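Local coordinates for beta-xylanase (Caldicellulosiruptor kristjanssonii, PDB 7NWN), which probably binds plant cell-wall polysaccharide through a calcium-containing family 9 carbohydrate-binding module that belongs to a multimodular xylanase-glucuronoyl esterase, at residues I96-N101 with A148-S153; L63-N68 with P156-I161. All coordinates share one frame; numbering follows the deposited sequence.

Contact 1: I96-N101 with A148-S153; sequences IFLDEN and ARIALS. With CA (calcium ion), chain S; EDO (1,2-ethanediol), chain J.
Glu100 reaches across to Ser153 with its carboxylate as the meeting point. With CG anti to the backbone N (chi1 -166°) and the chain extended beyond it, the acid spans the gap between the two segments. Ser153 N gives Glu100 OE2 a short but bent bond (2.6 Å, 139°) on the syn lone pair, while Ser153 OG donates to OE1 of Glu100 at 2.9 Å from above the carboxylate plane. Lys154 N also binds OE2 and Arg132 forms a salt bridge to OE1, so four donors hold the buried group and probably favour its charged form. Glu100 runs at a slant to Leu152, whose CB lies 3.5 Å from Glu100 OE2. Leu98 and Leu152 cross at about a right angle, CD2 to CD2 at 3.8 Å, whereas Ile96 and Ile150 slide past each other in opposite directions, bringing CG2 of Ile96 to 3.5 Å from CD1 of Ile150. Asp99, the next residue back, binds calcium through OD1, together with Asp103, Asp111 and Asp112. Strands 96-99 and 148-151, axes 10.4 Å apart and 24° from parallel, face each other from two sheets of a beta-sandwich; Leu70, Val72, Phe133 and Phe164 of neighbouring strands fill in around them.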
loop_
_atom_site.group_PDB
_atom_site.type_symbol
_atom_site.label_atom_id
_atom_site.label_comp_id
_atom_site.label_asym_id
_atom_site.label_seq_id
_atom_site.Cartn_x
_atom_site.Cartn_y
_atom_site.Cartn_z
ATOM N N ILE A 96 4.606 1.010 -0.787
ATOM C CA ILE A 96 3.811 1.340 0.391
ATOM C C ILE A 96 4.799 1.935 1.392
ATOM O O ILE A 96 5.834 1.345 1.631
ATOM C CB ILE A 96 3.085 0.083 0.953
ATOM C CG1 ILE A 96 2.058 -0.425 -0.081
ATOM C CG2 ILE A 96 2.358 0.385 2.282
ATOM C CD1 ILE A 96 1.754 -1.902 0.108
ATOM N N PHE A 97 4.443 3.092 1.934
ATOM C CA PHE A 97 5.239 3.801 2.921
ATOM C C PHE A 97 4.403 3.919 4.197
ATOM O O PHE A 97 3.214 4.217 4.095
ATOM C CB PHE A 97 5.488 5.218 2.394
ATOM C CG PHE A 97 6.121 5.352 1.015
ATOM C CD1 PHE A 97 5.374 5.148 -0.142
ATOM C CD2 PHE A 97 7.458 5.730 0.887
ATOM C CE1 PHE A 97 5.934 5.352 -1.399
ATOM C CE2 PHE A 97 8.032 5.947 -0.368
ATOM C CZ PHE A 97 7.264 5.754 -1.506
ATOM N N LEU A 98 5.032 3.711 5.365
ATOM C CA LEU A 98 4.336 3.855 6.640
ATOM C C LEU A 98 5.234 4.568 7.668
ATOM O O LEU A 98 6.406 4.209 7.837
ATOM C CB LEU A 98 3.946 2.464 7.154
ATOM C CG LEU A 98 2.882 2.440 8.263
ATOM C CD1 LEU A 98 1.527 2.919 7.752
ATOM C CD2 LEU A 98 2.790 1.030 8.863
ATOM N N ASP A 99 4.662 5.583 8.335
ATOM C CA ASP A 99 5.279 6.229 9.496
ATOM C C ASP A 99 4.406 5.815 10.683
ATOM O O ASP A 99 3.363 6.436 10.917
ATOM C CB ASP A 99 5.304 7.748 9.278
ATOM C CG ASP A 99 5.680 8.656 10.478
ATOM O OD1 ASP A 99 6.192 8.160 11.522
ATOM O OD2 ASP A 99 5.402 9.865 10.353
ATOM N N GLU A 100 4.807 4.705 11.311
ATOM C CA GLU A 100 3.951 3.973 12.241
ATOM C C GLU A 100 3.738 4.789 13.519
ATOM O O GLU A 100 2.628 4.815 14.035
ATOM C CB GLU A 100 4.570 2.612 12.573
ATOM C CG GLU A 100 3.602 1.659 13.243
ATOM C CD GLU A 100 4.162 0.286 13.570
ATOM O OE1 GLU A 100 5.310 -0.012 13.206
ATOM O OE2 GLU A 100 3.435 -0.494 14.170
ATOM N N ASN A 101 4.785 5.472 14.010
ATOM C CA ASN A 101 4.629 6.277 15.225
ATOM C C ASN A 101 4.058 7.656 14.913
ATOM O O ASN A 101 3.767 8.392 15.831
ATOM C CB ASN A 101 5.930 6.428 16.024
ATOM C CG ASN A 101 6.546 5.105 16.441
ATOM O OD1 ASN A 101 5.869 4.085 16.605
ATOM N ND2 ASN A 101 7.858 5.086 16.580
ATOM N N ALA A 148 -1.574 -7.074 0.242
ATOM C CA ALA A 148 -0.384 -6.932 1.088
ATOM C C ALA A 148 -0.802 -6.831 2.560
ATOM O O ALA A 148 -1.816 -6.199 2.898
ATOM C CB ALA A 148 0.406 -5.703 0.670
ATOM N N ARG A 149 0.043 -7.415 3.411
ATOM C CA ARG A 149 -0.111 -7.280 4.851
ATOM C C ARG A 149 1.210 -6.740 5.408
ATOM O O ARG A 149 2.271 -7.273 5.061
ATOM C CB ARG A 149 -0.416 -8.656 5.448
ATOM C CG ARG A 149 -0.629 -8.640 6.964
ATOM C CD ARG A 149 -0.809 -10.058 7.555
ATOM N NE ARG A 149 -1.281 -10.059 8.959
ATOM C CZ ARG A 149 -0.424 -10.211 9.970
ATOM N NH1 ARG A 149 0.881 -10.367 9.730
ATOM N NH2 ARG A 149 -0.887 -10.279 11.203
ATOM N N ILE A 150 1.114 -5.694 6.253
ATOM C CA ILE A 150 2.253 -5.199 7.017
ATOM C C ILE A 150 1.975 -5.372 8.526
ATOM O O ILE A 150 1.044 -4.788 9.037
ATOM C CB ILE A 150 2.503 -3.729 6.657
ATOM C CG1 ILE A 150 2.940 -3.563 5.201
ATOM C CG2 ILE A 150 3.516 -3.154 7.640
ATOM C CD1 ILE A 150 2.743 -2.159 4.677
ATOM N N ALA A 151 2.741 -6.237 9.178
ATOM C CA ALA A 151 2.647 -6.492 10.613
ATOM C C ALA A 151 3.064 -5.201 11.349
ATOM O O ALA A 151 4.074 -4.589 10.998
ATOM C CB ALA A 151 3.595 -7.638 10.899
ATOM N N LEU A 152 2.212 -4.718 12.263
ATOM C CA LEU A 152 2.420 -3.494 13.025
ATOM C C LEU A 152 3.123 -3.833 14.340
ATOM O O LEU A 152 2.904 -4.912 14.902
ATOM C CB LEU A 152 1.043 -2.887 13.287
ATOM C CG LEU A 152 0.373 -2.380 12.012
ATOM C CD1 LEU A 152 -1.097 -2.011 12.264
ATOM C CD2 LEU A 152 1.170 -1.189 11.457
ATOM N N SER A 153 4.007 -2.950 14.803
ATOM C CA SER A 153 4.753 -3.249 16.022
ATOM C C SER A 153 4.059 -2.566 17.192
ATOM O O SER A 153 4.093 -3.078 18.294
ATOM C CB SER A 153 6.205 -2.804 15.970
ATOM O OG SER A 153 6.238 -1.464 15.499
HETATM CA CA CA S . 8.118 7.397 12.114
HETATM C C1 EDO J . 0.550 -7.210 18.116
HETATM O O1 EDO J . -0.424 -6.189 18.268
HETATM C C2 EDO J . 1.857 -6.694 17.652
HETATM O O2 EDO J . 2.680 -6.228 18.712
HETATM O O HOH W 1 6.542 1.407 16.827
HETATM O O HOH W 2 8.896 9.449 10.899
#

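Contact 2: L63-N68 with P156-I161; sequences LMWDDN and PINGTI. With EDO (1,2-ethanediol), chain J.
The carbonyl oxygen Asp67 O accepts from a water at 3.0 Å, and that water also donates to Pro156 O, bridging the two segments; O1 of a bound ethanediol, probably from the crystallisation liquor, gives Asp67 O a second bond. Pro156 CD packs directly against Asp67 O at 3.2 Å. Here the end of strand 58-66 of the beta-sandwich meets the loop that leads from strand 143-151 to strand 161-171. An Asx turn shapes the first segment, Asp66 OD1 accepting from Asn68 N at 2.8 Å while Asp66 OD2 is hydrogen-bonded to Tyr71 OH, and a type II beta turn from Ile157 to Thr160 shapes the second, with Gly159 at its third position. Trp65 and Pro156 share most of the packing. Trp65 CG sits between the backbone N and the carbonyl carbon (chi1 70°), which swings the indole toward Pro156, and the two side chains slide past each other in opposite directions with Trp65 CE3 3.7 Å from Pro156 CG. At the far edge, in the ring plane, Trp65 CZ2 meets Asn158 OD1 at 3.6 Å, the ring and amide planes lying 86° apart. NE1 is bound by Lys203 O, and Arg205 N donates to Asn158 OD1. Replacing Trp65 by an alanine would probably leave Lys203 O without the indole donor and open a gap beside Pro156 and the turn. Within that turn, Ile157 O takes both Thr160 N and, at 2.8 Å, Thr160 OG1 on the same face of its plane.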
loop_
_atom_site.group_PDB
_atom_site.type_symbol
_atom_site.label_atom_id
_atom_site.label_comp_id
_atom_site.label_asym_id
_atom_site.label_seq_id
_atom_site.Cartn_x
_atom_site.Cartn_y
_atom_site.Cartn_z
ATOM N N LEU A 63 -7.742 0.019 2.023
ATOM C CA LEU A 63 -6.963 -0.180 3.224
ATOM C C LEU A 63 -7.885 -0.816 4.237
ATOM O O LEU A 63 -9.092 -0.547 4.207
ATOM C CB LEU A 63 -6.477 1.186 3.764
ATOM C CG LEU A 63 -5.395 1.897 2.948
ATOM C CD1 LEU A 63 -4.906 3.185 3.658
ATOM C CD2 LEU A 63 -4.220 0.967 2.675
ATOM N N MET A 64 -7.289 -1.584 5.159
ATOM C CA MET A 64 -8.046 -2.193 6.248
ATOM C C MET A 64 -7.032 -2.430 7.360
ATOM O O MET A 64 -5.841 -2.547 7.072
ATOM C CB MET A 64 -8.674 -3.508 5.765
ATOM C CG MET A 64 -9.814 -4.043 6.636
ATOM S SD MET A 64 -10.756 -5.379 5.826
ATOM C CE MET A 64 -11.463 -4.522 4.446
ATOM N N TRP A 65 -7.470 -2.450 8.627
ATOM C CA TRP A 65 -6.548 -2.771 9.709
ATOM C C TRP A 65 -7.156 -3.788 10.664
ATOM O O TRP A 65 -8.369 -3.844 10.822
ATOM C CB TRP A 65 -6.177 -1.509 10.501
ATOM C CG TRP A 65 -7.293 -0.947 11.341
ATOM C CD1 TRP A 65 -8.364 -0.211 10.913
ATOM C CD2 TRP A 65 -7.418 -1.049 12.770
ATOM N NE1 TRP A 65 -9.151 0.167 11.976
ATOM C CE2 TRP A 65 -8.578 -0.316 13.134
ATOM C CE3 TRP A 65 -6.662 -1.674 13.774
ATOM C CZ2 TRP A 65 -9.004 -0.227 14.467
ATOM C CZ3 TRP A 65 -7.047 -1.529 15.101
ATOM C CH2 TRP A 65 -8.233 -0.860 15.423
ATOM N N ASP A 66 -6.280 -4.547 11.310
ATOM C CA ASP A 66 -6.699 -5.365 12.427
ATOM C C ASP A 66 -5.713 -5.152 13.576
ATOM O O ASP A 66 -4.752 -4.405 13.436
ATOM C CB ASP A 66 -6.941 -6.831 12.033
ATOM C CG ASP A 66 -5.712 -7.658 11.692
ATOM O OD1 ASP A 66 -4.603 -7.346 12.174
ATOM O OD2 ASP A 66 -5.893 -8.690 11.020
ATOM N N ASP A 67 -5.883 -5.922 14.652
ATOM C CA ASP A 67 -5.077 -5.739 15.846
ATOM C C ASP A 67 -3.594 -5.887 15.550
ATOM O O ASP A 67 -2.827 -5.362 16.339
ATOM C CB ASP A 67 -5.443 -6.724 16.973
ATOM C CG ASP A 67 -6.829 -6.442 17.538
ATOM O OD1 ASP A 67 -7.400 -5.347 17.264
ATOM O OD2 ASP A 67 -7.363 -7.336 18.167
ATOM N N ASN A 68 -3.205 -6.644 14.492
ATOM C CA ASN A 68 -1.812 -6.995 14.291
ATOM C C ASN A 68 -1.171 -6.340 13.050
ATOM O O ASN A 68 0.036 -6.500 12.848
ATOM C CB ASN A 68 -1.637 -8.514 14.173
ATOM C CG ASN A 68 -2.230 -9.238 15.366
ATOM O OD1 ASN A 68 -1.821 -8.964 16.488
ATOM N ND2 ASN A 68 -3.171 -10.148 15.129
ATOM N N PRO A 156 -2.364 -1.126 17.363
ATOM C CA PRO A 156 -3.261 -0.057 16.933
ATOM C C PRO A 156 -4.578 -0.152 17.687
ATOM O O PRO A 156 -4.992 -1.227 18.097
ATOM C CB PRO A 156 -3.414 -0.369 15.436
ATOM C CG PRO A 156 -3.284 -1.882 15.361
ATOM C CD PRO A 156 -2.226 -2.242 16.394
ATOM N N ILE A 157 -5.239 0.991 17.837
ATOM C CA ILE A 157 -6.516 1.097 18.496
ATOM C C ILE A 157 -7.296 2.107 17.677
ATOM O O ILE A 157 -6.698 2.795 16.848
ATOM C CB ILE A 157 -6.300 1.574 19.947
ATOM C CG1 ILE A 157 -5.533 2.902 20.020
ATOM C CG2 ILE A 157 -5.622 0.460 20.730
ATOM C CD1 ILE A 157 -5.767 3.720 21.306
ATOM N N ASN A 158 -8.608 2.197 17.909
ATOM C CA ASN A 158 -9.416 3.203 17.235
ATOM C C ASN A 158 -8.846 4.581 17.525
ATOM O O ASN A 158 -8.553 4.857 18.677
ATOM C CB ASN A 158 -10.844 3.203 17.756
ATOM C CG ASN A 158 -11.625 1.985 17.306
ATOM O OD1 ASN A 158 -11.565 1.592 16.138
ATOM N ND2 ASN A 158 -12.398 1.422 18.224
ATOM N N GLY A 159 -8.680 5.396 16.483
ATOM C CA GLY A 159 -8.148 6.738 16.608
ATOM C C GLY A 159 -6.638 6.827 16.372
ATOM O O GLY A 159 -6.154 7.922 16.146
ATOM N N THR A 160 -5.900 5.703 16.393
ATOM C CA THR A 160 -4.515 5.700 15.933
ATOM C C THR A 160 -4.366 6.447 14.609
ATOM O O THR A 160 -5.208 6.311 13.707
ATOM C CB THR A 160 -3.945 4.294 15.763
ATOM O OG1 THR A 160 -4.026 3.725 17.064
ATOM C CG2 THR A 160 -2.497 4.266 15.289
ATOM N N ILE A 161 -3.313 7.287 14.522
ATOM C CA ILE A 161 -2.986 7.947 13.262
ATOM C C ILE A 161 -1.592 7.501 12.866
ATOM O O ILE A 161 -0.690 7.492 13.715
ATOM C CB ILE A 161 -3.124 9.483 13.287
ATOM C CG1 ILE A 161 -4.555 9.900 13.620
ATOM C CG2 ILE A 161 -2.685 10.112 11.967
ATOM C CD1 ILE A 161 -4.719 11.378 13.876
HETATM C C1 EDO J . 0.550 -7.210 18.116
HETATM O O1 EDO J . -0.424 -6.189 18.268
HETATM C C2 EDO J . 1.857 -6.694 17.652
HETATM O O2 EDO J . 2.680 -6.228 18.712
HETATM O O HOH W 3 -4.091 -3.886 18.610
#

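Contact 1 spans the interior between the two sheets, whereas contact 2 closes the margin of the sandwich where strand 58-66 ends; their centres are about 10 Å apart. Strands 58-66 and 143-151 belong to the same four-stranded sheet, separated by strand 69-77. The chain runs from Ser153 of contact 1 to Pro156 of contact 2 through just Lys154 and Lys155. A probable backbone hydrogen bond from Leu152 N to Asn68 O, 2.9 Å, joins the contacts directly. Ethanediol touches both, bonding to Asp67 O and Lys155 NZ and only weakly to Ser153 O. Asp99 of contact 1 binds one calcium directly, whereas the Asp66 side chain of contact 2 lies about 12 Å from a bound calcium.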